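Local atomic coordinates of putidaredoxin reductase (Pseudomonas putida, PDB entry 1Q1R), a protein that probably passes electrons from NADH through its bound FAD to the iron-sulfur protein putidaredoxin, which supplies the cytochrome P450cam monooxygenase. Residues A[216-221]-A[234-239]; A[383-388]-A[406-411]; A[291-296]-A[368-373]. One frame throughout, in Å; residues are numbered along the deposited sequence.

Contact 1: A[216-221]-A[234-239]; sequences GFEMST and GTRLPA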
loop_
_atom_site.group_PDB
_atom_site.type_symbol
_atom_site.label_atom_id
_atom_site.label_comp_id
_atom_site.label_asym_id
_atom_site.label_seq_id
_atom_site.Cartn_x
_atom_site.Cartn_y
_atom_site.Cartn_z
ATOM N N GLY A 216 -8.835 20.218 16.135
ATOM C CA GLY A 216 -7.724 20.411 17.049
ATOM C C GLY A 216 -7.613 19.399 18.170
ATOM O O GLY A 216 -8.308 18.379 18.181
ATOM N N PHE A 217 -6.740 19.685 19.132
ATOM C CA PHE A 217 -6.531 18.773 20.250
ATOM C C PHE A 217 -6.308 19.493 21.573
ATOM O O PHE A 217 -5.942 20.668 21.604
ATOM C CB PHE A 217 -5.299 17.885 20.001
ATOM C CG PHE A 217 -5.290 17.195 18.668
ATOM C CD1 PHE A 217 -4.867 17.862 17.525
ATOM C CD2 PHE A 217 -5.704 15.873 18.555
ATOM C CE1 PHE A 217 -4.855 17.221 16.284
ATOM C CE2 PHE A 217 -5.698 15.224 17.326
ATOM C CZ PHE A 217 -5.272 15.900 16.187
ATOM N N GLU A 218 -6.537 18.771 22.663
ATOM C CA GLU A 218 -6.281 19.295 23.996
ATOM C C GLU A 218 -5.067 18.477 24.423
ATOM O O GLU A 218 -4.956 17.303 24.056
ATOM C CB GLU A 218 -7.458 19.031 24.935
ATOM C CG GLU A 218 -8.746 19.691 24.481
ATOM C CD GLU A 218 -9.886 19.510 25.461
ATOM O OE1 GLU A 218 -9.950 18.459 26.130
ATOM O OE2 GLU A 218 -10.736 20.421 25.547
ATOM N N MET A 219 -4.153 19.090 25.166
ATOM C CA MET A 219 -2.951 18.391 25.604
ATOM C C MET A 219 -2.572 18.663 27.045
ATOM O O MET A 219 -2.933 19.695 27.599
ATOM C CB MET A 219 -1.778 18.781 24.717
ATOM C CG MET A 219 -1.921 18.317 23.296
ATOM S SD MET A 219 -0.418 18.682 22.445
ATOM C CE MET A 219 0.656 17.398 23.117
ATOM N N SER A 220 -1.832 17.729 27.641
ATOM C CA SER A 220 -1.379 17.870 29.021
ATOM C C SER A 220 -0.100 18.701 29.015
ATOM O O SER A 220 0.781 18.497 28.183
ATOM C CB SER A 220 -1.113 16.492 29.644
ATOM O OG SER A 220 -0.161 15.765 28.883
ATOM N N THR A 221 -0.005 19.641 29.948
ATOM C CA THR A 221 1.149 20.525 30.037
ATOM C C THR A 221 2.439 19.837 30.485
ATOM O O THR A 221 3.509 20.088 29.932
ATOM C CB THR A 221 0.853 21.708 30.996
ATOM O OG1 THR A 221 1.947 22.631 30.972
ATOM C CG2 THR A 221 0.647 21.201 32.422
ATOM N N GLY A 234 -17.812 20.645 17.398
ATOM C CA GLY A 234 -17.780 20.825 18.842
ATOM C C GLY A 234 -17.692 19.580 19.708
ATOM O O GLY A 234 -17.704 19.675 20.938
ATOM N N THR A 235 -17.599 18.411 19.086
ATOM C CA THR A 235 -17.517 17.174 19.848
ATOM C C THR A 235 -16.127 16.970 20.449
ATOM O O THR A 235 -15.122 17.082 19.750
ATOM C CB THR A 235 -17.827 15.948 18.967
ATOM O OG1 THR A 235 -19.075 16.140 18.288
ATOM C CG2 THR A 235 -17.911 14.695 19.827
ATOM N N ARG A 236 -16.072 16.687 21.746
ATOM C CA ARG A 236 -14.792 16.426 22.394
ATOM C C ARG A 236 -14.643 14.919 22.579
ATOM O O ARG A 236 -15.468 14.276 23.228
ATOM C CB ARG A 236 -14.695 17.107 23.764
ATOM C CG ARG A 236 -13.467 16.650 24.573
ATOM C CD ARG A 236 -13.328 17.380 25.905
ATOM N NE ARG A 236 -12.148 16.947 26.657
ATOM C CZ ARG A 236 -12.092 15.854 27.413
ATOM N NH1 ARG A 236 -13.151 15.063 27.532
ATOM N NH2 ARG A 236 -10.972 15.544 28.054
ATOM N N LEU A 237 -13.590 14.359 22.000
ATOM C CA LEU A 237 -13.341 12.930 22.125
ATOM C C LEU A 237 -12.097 12.725 22.982
ATOM O O LEU A 237 -10.983 12.979 22.532
ATOM C CB LEU A 237 -13.126 12.308 20.741
ATOM C CG LEU A 237 -14.309 12.374 19.768
ATOM C CD1 LEU A 237 -13.848 11.967 18.381
ATOM C CD2 LEU A 237 -15.428 11.470 20.256
ATOM N N PRO A 238 -12.273 12.278 24.237
ATOM C CA PRO A 238 -11.117 12.055 25.111
ATOM C C PRO A 238 -10.289 10.923 24.513
ATOM O O PRO A 238 -10.846 9.940 24.031
ATOM C CB PRO A 238 -11.762 11.676 26.438
ATOM C CG PRO A 238 -13.004 10.944 26.001
ATOM C CD PRO A 238 -13.520 11.827 24.882
ATOM N N ALA A 239 -8.968 11.060 24.530
ATOM C CA ALA A 239 -8.120 10.029 23.948
ATOM C C ALA A 239 -6.831 9.778 24.711
ATOM O O ALA A 239 -6.200 10.708 25.210
ATOM C CB ALA A 239 -7.789 10.393 22.506
#

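Contact 2: A[383-388]-A[406-411]; sequences FNQSKQ and VPLKEI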
loop_
_atom_site.group_PDB
_atom_site.type_symbol
_atom_site.label_atom_id
_atom_site.label_comp_id
_atom_site.label_asym_id
_atom_site.label_seq_id
_atom_site.Cartn_x
_atom_site.Cartn_y
_atom_site.Cartn_z
ATOM N N PHE A 383 -11.928 -14.962 -6.140
ATOM C CA PHE A 383 -10.934 -13.905 -6.295
ATOM C C PHE A 383 -9.969 -14.309 -7.414
ATOM O O PHE A 383 -9.723 -13.551 -8.353
ATOM C CB PHE A 383 -10.150 -13.693 -4.997
ATOM C CG PHE A 383 -9.014 -12.723 -5.140
ATOM C CD1 PHE A 383 -9.262 -11.375 -5.380
ATOM C CD2 PHE A 383 -7.696 -13.164 -5.088
ATOM C CE1 PHE A 383 -8.213 -10.479 -5.571
ATOM C CE2 PHE A 383 -6.639 -12.278 -5.278
ATOM C CZ PHE A 383 -6.900 -10.932 -5.521
ATOM N N ASN A 384 -9.422 -15.513 -7.309
ATOM C CA ASN A 384 -8.500 -16.001 -8.328
ATOM C C ASN A 384 -9.184 -16.029 -9.693
ATOM O O ASN A 384 -8.597 -15.642 -10.702
ATOM C CB ASN A 384 -7.997 -17.396 -7.957
ATOM C CG ASN A 384 -6.880 -17.360 -6.930
ATOM O OD1 ASN A 384 -6.585 -18.364 -6.277
ATOM N ND2 ASN A 384 -6.238 -16.204 -6.794
ATOM N N GLN A 385 -10.435 -16.473 -9.723
ATOM C CA GLN A 385 -11.170 -16.527 -10.980
ATOM C C GLN A 385 -11.403 -15.123 -11.527
ATOM O O GLN A 385 -11.372 -14.912 -12.739
ATOM C CB GLN A 385 -12.508 -17.248 -10.784
ATOM C CG GLN A 385 -12.351 -18.691 -10.341
ATOM C CD GLN A 385 -13.674 -19.356 -10.012
ATOM O OE1 GLN A 385 -14.467 -18.830 -9.232
ATOM N NE2 GLN A 385 -13.913 -20.526 -10.600
ATOM N N SER A 386 -11.626 -14.164 -10.633
ATOM C CA SER A 386 -11.866 -12.786 -11.047
ATOM C C SER A 386 -10.625 -12.135 -11.653
ATOM O O SER A 386 -10.740 -11.269 -12.520
ATOM C CB SER A 386 -12.372 -11.951 -9.867
ATOM O OG SER A 386 -13.653 -12.395 -9.443
ATOM N N LYS A 387 -9.444 -12.544 -11.197
ATOM C CA LYS A 387 -8.199 -11.998 -11.738
ATOM C C LYS A 387 -8.154 -12.297 -13.227
ATOM O O LYS A 387 -7.787 -11.451 -14.040
ATOM C CB LYS A 387 -6.977 -12.655 -11.093
ATOM C CG LYS A 387 -6.621 -12.188 -9.703
ATOM C CD LYS A 387 -5.336 -12.892 -9.282
ATOM C CE LYS A 387 -4.751 -12.323 -8.010
ATOM N NZ LYS A 387 -3.503 -13.054 -7.642
ATOM N N GLN A 388 -8.526 -13.525 -13.567
ATOM C CA GLN A 388 -8.541 -13.980 -14.949
ATOM C C GLN A 388 -9.510 -13.144 -15.788
ATOM O O GLN A 388 -9.194 -12.751 -16.910
ATOM C CB GLN A 388 -8.939 -15.458 -14.983
ATOM C CG GLN A 388 -8.932 -16.095 -16.357
ATOM C CD GLN A 388 -9.377 -17.549 -16.322
ATOM O OE1 GLN A 388 -9.356 -18.242 -17.344
ATOM N NE2 GLN A 388 -9.785 -18.018 -15.143
ATOM N N VAL A 406 -25.161 -20.385 -10.466
ATOM C CA VAL A 406 -24.315 -20.551 -11.646
ATOM C C VAL A 406 -22.854 -20.302 -11.271
ATOM O O VAL A 406 -22.454 -19.162 -11.038
ATOM C CB VAL A 406 -24.708 -19.548 -12.753
ATOM C CG1 VAL A 406 -23.850 -19.766 -13.981
ATOM C CG2 VAL A 406 -26.188 -19.696 -13.093
ATOM N N PRO A 407 -22.039 -21.367 -11.202
ATOM C CA PRO A 407 -20.624 -21.227 -10.848
ATOM C C PRO A 407 -19.879 -20.235 -11.741
ATOM O O PRO A 407 -20.075 -20.197 -12.958
ATOM C CB PRO A 407 -20.093 -22.652 -10.985
ATOM C CG PRO A 407 -21.286 -23.482 -10.616
ATOM C CD PRO A 407 -22.391 -22.787 -11.382
ATOM N N LEU A 408 -19.018 -19.433 -11.123
ATOM C CA LEU A 408 -18.249 -18.433 -11.849
ATOM C C LEU A 408 -17.390 -19.107 -12.914
ATOM O O LEU A 408 -17.185 -18.560 -13.997
ATOM C CB LEU A 408 -17.381 -17.641 -10.866
ATOM C CG LEU A 408 -16.879 -16.263 -11.299
ATOM C CD1 LEU A 408 -18.039 -15.405 -11.792
ATOM C CD2 LEU A 408 -16.185 -15.593 -10.114
ATOM N N LYS A 409 -16.908 -20.307 -12.609
ATOM C CA LYS A 409 -16.083 -21.062 -13.545
ATOM C C LYS A 409 -16.825 -21.270 -14.868
ATOM O O LYS A 409 -16.244 -21.132 -15.939
ATOM C CB LYS A 409 -15.723 -22.429 -12.956
ATOM C CG LYS A 409 -14.813 -23.263 -13.856
ATOM C CD LYS A 409 -14.968 -24.761 -13.591
ATOM C CE LYS A 409 -14.651 -25.127 -12.149
ATOM N NZ LYS A 409 -14.831 -26.591 -11.898
ATOM N N GLU A 410 -18.110 -21.601 -14.791
ATOM C CA GLU A 410 -18.894 -21.827 -16.001
ATOM C C GLU A 410 -19.215 -20.534 -16.736
ATOM O O GLU A 410 -19.328 -20.526 -17.961
ATOM C CB GLU A 410 -20.178 -22.598 -15.677
ATOM C CG GLU A 410 -19.920 -24.070 -15.354
ATOM C CD GLU A 410 -19.015 -24.754 -16.390
ATOM O OE1 GLU A 410 -19.422 -24.886 -17.573
ATOM O OE2 GLU A 410 -17.886 -25.158 -16.017
ATOM N N ILE A 411 -19.353 -19.439 -15.995
ATOM C CA ILE A 411 -19.626 -18.147 -16.612
ATOM C C ILE A 411 -18.381 -17.784 -17.421
ATOM O O ILE A 411 -18.463 -17.273 -18.544
ATOM C CB ILE A 411 -19.886 -17.063 -15.542
ATOM C CG1 ILE A 411 -21.152 -17.416 -14.752
ATOM C CG2 ILE A 411 -20.028 -15.696 -16.201
ATOM C CD1 ILE A 411 -21.435 -16.500 -13.569
HETATM O O HOH W 1 -16.591 -21.708 -9.897
#

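Contact 3: A[291-296]-A[368-373]; sequences QLYDRW and GDRVLA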
loop_
_atom_site.group_PDB
_atom_site.type_symbol
_atom_site.label_atom_id
_atom_site.label_comp_id
_atom_site.label_asym_id
_atom_site.label_seq_id
_atom_site.Cartn_x
_atom_site.Cartn_y
_atom_site.Cartn_z
ATOM N N GLN A 291 -1.922 -0.308 -19.256
ATOM C CA GLN A 291 -2.508 -0.560 -20.567
ATOM C C GLN A 291 -3.847 -1.262 -20.380
ATOM O O GLN A 291 -4.752 -1.133 -21.203
ATOM C CB GLN A 291 -1.553 -1.396 -21.428
ATOM C CG GLN A 291 -0.979 -2.612 -20.734
ATOM C CD GLN A 291 0.306 -3.096 -21.389
ATOM O OE1 GLN A 291 0.329 -3.423 -22.579
ATOM N NE2 GLN A 291 1.388 -3.140 -20.610
ATOM N N LEU A 292 -3.974 -1.986 -19.275
ATOM C CA LEU A 292 -5.209 -2.690 -18.967
ATOM C C LEU A 292 -6.353 -1.681 -18.838
ATOM O O LEU A 292 -7.468 -1.930 -19.297
ATOM C CB LEU A 292 -5.048 -3.480 -17.667
ATOM C CG LEU A 292 -6.189 -4.414 -17.268
ATOM C CD1 LEU A 292 -6.465 -5.397 -18.401
ATOM C CD2 LEU A 292 -5.816 -5.157 -15.990
ATOM N N TYR A 293 -6.074 -0.537 -18.219
ATOM C CA TYR A 293 -7.094 0.494 -18.054
ATOM C C TYR A 293 -6.805 1.726 -18.907
ATOM O O TYR A 293 -7.525 2.724 -18.841
ATOM C CB TYR A 293 -7.209 0.903 -16.583
ATOM C CG TYR A 293 -7.659 -0.224 -15.688
ATOM C CD1 TYR A 293 -6.743 -1.147 -15.182
ATOM C CD2 TYR A 293 -9.009 -0.404 -15.394
ATOM C CE1 TYR A 293 -7.162 -2.223 -14.405
ATOM C CE2 TYR A 293 -9.439 -1.474 -14.622
ATOM C CZ TYR A 293 -8.512 -2.381 -14.131
ATOM O OH TYR A 293 -8.941 -3.450 -13.380
ATOM N N ASP A 294 -5.747 1.647 -19.707
ATOM C CA ASP A 294 -5.356 2.746 -20.581
ATOM C C ASP A 294 -5.331 4.091 -19.853
ATOM O O ASP A 294 -6.031 5.028 -20.242
ATOM C CB ASP A 294 -6.311 2.836 -21.778
ATOM C CG ASP A 294 -5.847 3.840 -22.825
ATOM O OD1 ASP A 294 -6.680 4.256 -23.660
ATOM O OD2 ASP A 294 -4.648 4.204 -22.818
ATOM N N ARG A 295 -4.542 4.174 -18.785
ATOM C CA ARG A 295 -4.407 5.417 -18.034
ATOM C C ARG A 295 -3.242 5.357 -17.053
ATOM O O ARG A 295 -2.761 4.276 -16.706
ATOM C CB ARG A 295 -5.702 5.768 -17.294
ATOM C CG ARG A 295 -6.033 4.929 -16.072
ATOM C CD ARG A 295 -7.086 5.654 -15.235
ATOM N NE ARG A 295 -7.518 4.895 -14.064
ATOM C CZ ARG A 295 -8.393 3.894 -14.097
ATOM N NH1 ARG A 295 -8.943 3.525 -15.249
ATOM N NH2 ARG A 295 -8.717 3.258 -12.978
ATOM N N TRP A 296 -2.781 6.529 -16.625
ATOM C CA TRP A 296 -1.664 6.621 -15.695
ATOM C C TRP A 296 -2.136 6.479 -14.265
ATOM O O TRP A 296 -3.054 7.175 -13.829
ATOM C CB TRP A 296 -0.933 7.954 -15.867
ATOM C CG TRP A 296 -0.347 8.113 -17.222
ATOM C CD1 TRP A 296 -1.000 8.503 -18.357
ATOM C CD2 TRP A 296 0.996 7.818 -17.611
ATOM N NE1 TRP A 296 -0.145 8.466 -19.430
ATOM C CE2 TRP A 296 1.089 8.048 -19.002
ATOM C CE3 TRP A 296 2.135 7.379 -16.920
ATOM C CZ2 TRP A 296 2.277 7.853 -19.719
ATOM C CZ3 TRP A 296 3.318 7.185 -17.633
ATOM C CH2 TRP A 296 3.376 7.424 -19.019
ATOM N N GLY A 368 -20.625 -0.487 -17.843
ATOM C CA GLY A 368 -21.327 -1.039 -18.984
ATOM C C GLY A 368 -21.402 -2.533 -18.726
ATOM O O GLY A 368 -22.034 -2.965 -17.760
ATOM N N ASP A 369 -20.752 -3.322 -19.572
ATOM C CA ASP A 369 -20.741 -4.771 -19.401
ATOM C C ASP A 369 -19.330 -5.252 -19.086
ATOM O O ASP A 369 -19.098 -6.444 -18.887
ATOM C CB ASP A 369 -21.246 -5.473 -20.664
ATOM C CG ASP A 369 -22.707 -5.185 -20.947
ATOM O OD1 ASP A 369 -23.526 -5.223 -20.003
ATOM O OD2 ASP A 369 -23.038 -4.932 -22.122
ATOM N N ARG A 370 -18.388 -4.315 -19.051
ATOM C CA ARG A 370 -17.001 -4.644 -18.759
ATOM C C ARG A 370 -16.750 -4.650 -17.253
ATOM O O ARG A 370 -17.114 -3.703 -16.550
ATOM C CB ARG A 370 -16.062 -3.633 -19.418
ATOM C CG ARG A 370 -14.601 -3.868 -19.072
ATOM C CD ARG A 370 -13.718 -2.709 -19.495
ATOM N NE ARG A 370 -12.362 -2.871 -18.977
ATOM C CZ ARG A 370 -11.411 -1.946 -19.062
ATOM N NH1 ARG A 370 -11.666 -0.782 -19.648
ATOM N NH2 ARG A 370 -10.204 -2.185 -18.561
ATOM N N VAL A 371 -16.131 -5.720 -16.765
ATOM C CA VAL A 371 -15.819 -5.833 -15.346
ATOM C C VAL A 371 -14.509 -5.093 -15.081
ATOM O O VAL A 371 -13.474 -5.432 -15.649
ATOM C CB VAL A 371 -15.671 -7.313 -14.914
ATOM C CG1 VAL A 371 -15.309 -7.393 -13.436
ATOM C CG2 VAL A 371 -16.977 -8.063 -15.170
ATOM N N LEU A 372 -14.567 -4.079 -14.223
ATOM C CA LEU A 372 -13.390 -3.278 -13.885
ATOM C C LEU A 372 -12.625 -3.835 -12.693
ATOM O O LEU A 372 -11.397 -3.878 -12.698
ATOM C CB LEU A 372 -13.804 -1.838 -13.574
ATOM C CG LEU A 372 -14.395 -1.004 -14.714
ATOM C CD1 LEU A 372 -14.918 0.315 -14.157
ATOM C CD2 LEU A 372 -13.334 -0.756 -15.779
ATOM N N ALA A 373 -13.355 -4.254 -11.666
ATOM C CA ALA A 373 -12.727 -4.790 -10.468
ATOM C C ALA A 373 -13.694 -5.658 -9.687
ATOM O O ALA A 373 -14.899 -5.644 -9.929
ATOM C CB ALA A 373 -12.237 -3.643 -9.582
#

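Contact 1: A[216-221]-A[234-239]
Glu218 and Arg236 meet in a salt bridge across the width of a three-stranded antiparallel sheet, each on one of its outer strands. From CB the Arg236 chain runs straight: CG lies anti to the backbone N (chi1 170°), and CG, CD and NE continue extended, the Arg236 side chain touching Ala228 and Leu230 of the middle strand 226-231. CD passes 3.6 Å from Glu218 OE1, and NE then binds that same oxygen at 2.7 Å with a nearly straight N-H (168°). The oxygen lies at the guanidinium edge, close to its plane. Within this pair NE alone bonds to Glu218 OE1, NH2 staying too far at 3.6 Å, which makes a single-point bridge. On the acid's side the bond arrives syn but tilted out of the carboxylate plane, the two planes standing 51° apart. With alanine at Glu218's place, Arg236 NE would probably lose this carboxylate and the guanidinium would be freer to turn. The two side chains together bridge strand 226-231, itself backbone-bonded to each neighbour, and the tie between the sheet's edges is one charged bond near the surface, straight at the arginine and tilted at the acid.

Contact 2: A[383-388]-A[406-411]
Water 1 is gripped from both segments: Gln385 NE2 donates to it at 3.0 Å, and the backbone Lys409 N donates at 3.1 Å. The water accepts both bonds and so joins the amide end of a side chain on helix 380-391 to the first turn of helix 408-421, whose N-cap position is held by Pro407. An N-H of that first turn has no earlier turn of its own helix to bond to, and here the water serves it. No direct hydrogen bond crosses the contact; the rest is close packing. Gln385 carries the largest share, followed by Leu408. Its CG sits anti to the carbonyl carbon (chi1 -62°) and the chain stays extended to CD, which brings the Gln385 amide alongside the start of the second helix. There the two ends of the amide divide their neighbours: OE1 rests 3.5 Å from Leu408 CB, and NE2 comes equally near Lys409 CB. Gln385 and Leu408 lie alongside one another, pointing opposite ways, with Leu408 CD2 reaching back to 4.1 Å from Gln385 CB. The same methyl approaches Ser386 OG at 4.1 Å, a van der Waals touch; the hydroxyl's hydrogen bond goes to Glu382 O one turn earlier. Lys409 contributes its CB, while the rest of the chain, bent at chi3, heads off from helix 380-391. The contact thus joins two helices of the reductase C-terminal region. Gln385 also touches Ile412 further along helix 408-421, while Ser386 touches Val341 and Val374, placing helix 380-391 between helix 408-421 and strands 336-342 and 370-377 of the antiparallel sheet.

Contact 3: A[291-296]-A[368-373]
Two hydrogen bonds cross here, each pairing a side chain with a main-chain carbonyl, and they run in opposite directions: Tyr293 OH donates to Leu372 O at 2.6 Å, while Arg370 NH2 reaches back to Leu292 O at 2.8 Å. The carbonyl that accepts the tyrosine's bond belongs to a classic beta bulge, in which Leu372 and Ala373 both face Tyr365 of the adjoining strand. The phenol meets Leu372 O nearly head-on, with a C=O...donor angle of 161°, and the oxygen lies at the ring's edge, in its plane. The hydroxyl is held a second time by the backbone N of Leu343, which fixes the end of the ring between two main-chain groups. The arginine bond is weak, bent to 123° at the hydrogen, although Leu292 O lies near the guanidinium plane. Arg370 gets there on a fully stretched chain, CG anti to the backbone N. Its NH2 passes 3.8 Å from Tyr293 CD2, with ring and guanidinium planes 25° apart. Leu372 CD2 sits over the centre of one Arg370 guanidinium face, 3.9 Å above its plane, and reaches Tyr293 CE2 at 4.1 Å. Helix 380-391 borders the site through Ile390, which touches both Leu292 and Tyr293. Segment 291-296, with a G1 bulge at Asp294 and Arg295, belongs to the pyridine nucleotide-disulphide oxidoreductase part, and strand 370-377 to the C-terminal part. Between these segments the polar joining rests on main-chain carbonyls, without a salt bridge: the buried phenol oxygen is satisfied from both sides, while the bent arginine bond probably adds less.

Contact 1 stands apart, a surface salt bridge on the small sheet of strands 214-219, 226-231 and 236-238, its centre 49 Å from that of contact 2 and 44 Å from that of contact 3. Contacts 2 and 3 lie near each other, about 6 Å apart at their nearest atoms, and are partly buried. They use consecutive elements of the C-terminal region, strand 370-377 in contact 3 and helix 380-391 in contact 2. The chemistry of the three differs accordingly: opposite charges span the sheet at the surface, a water and the packing of a glutamine amide on aliphatic carbons join helix to helix, and side chain-to-carbonyl bonds link the two family regions.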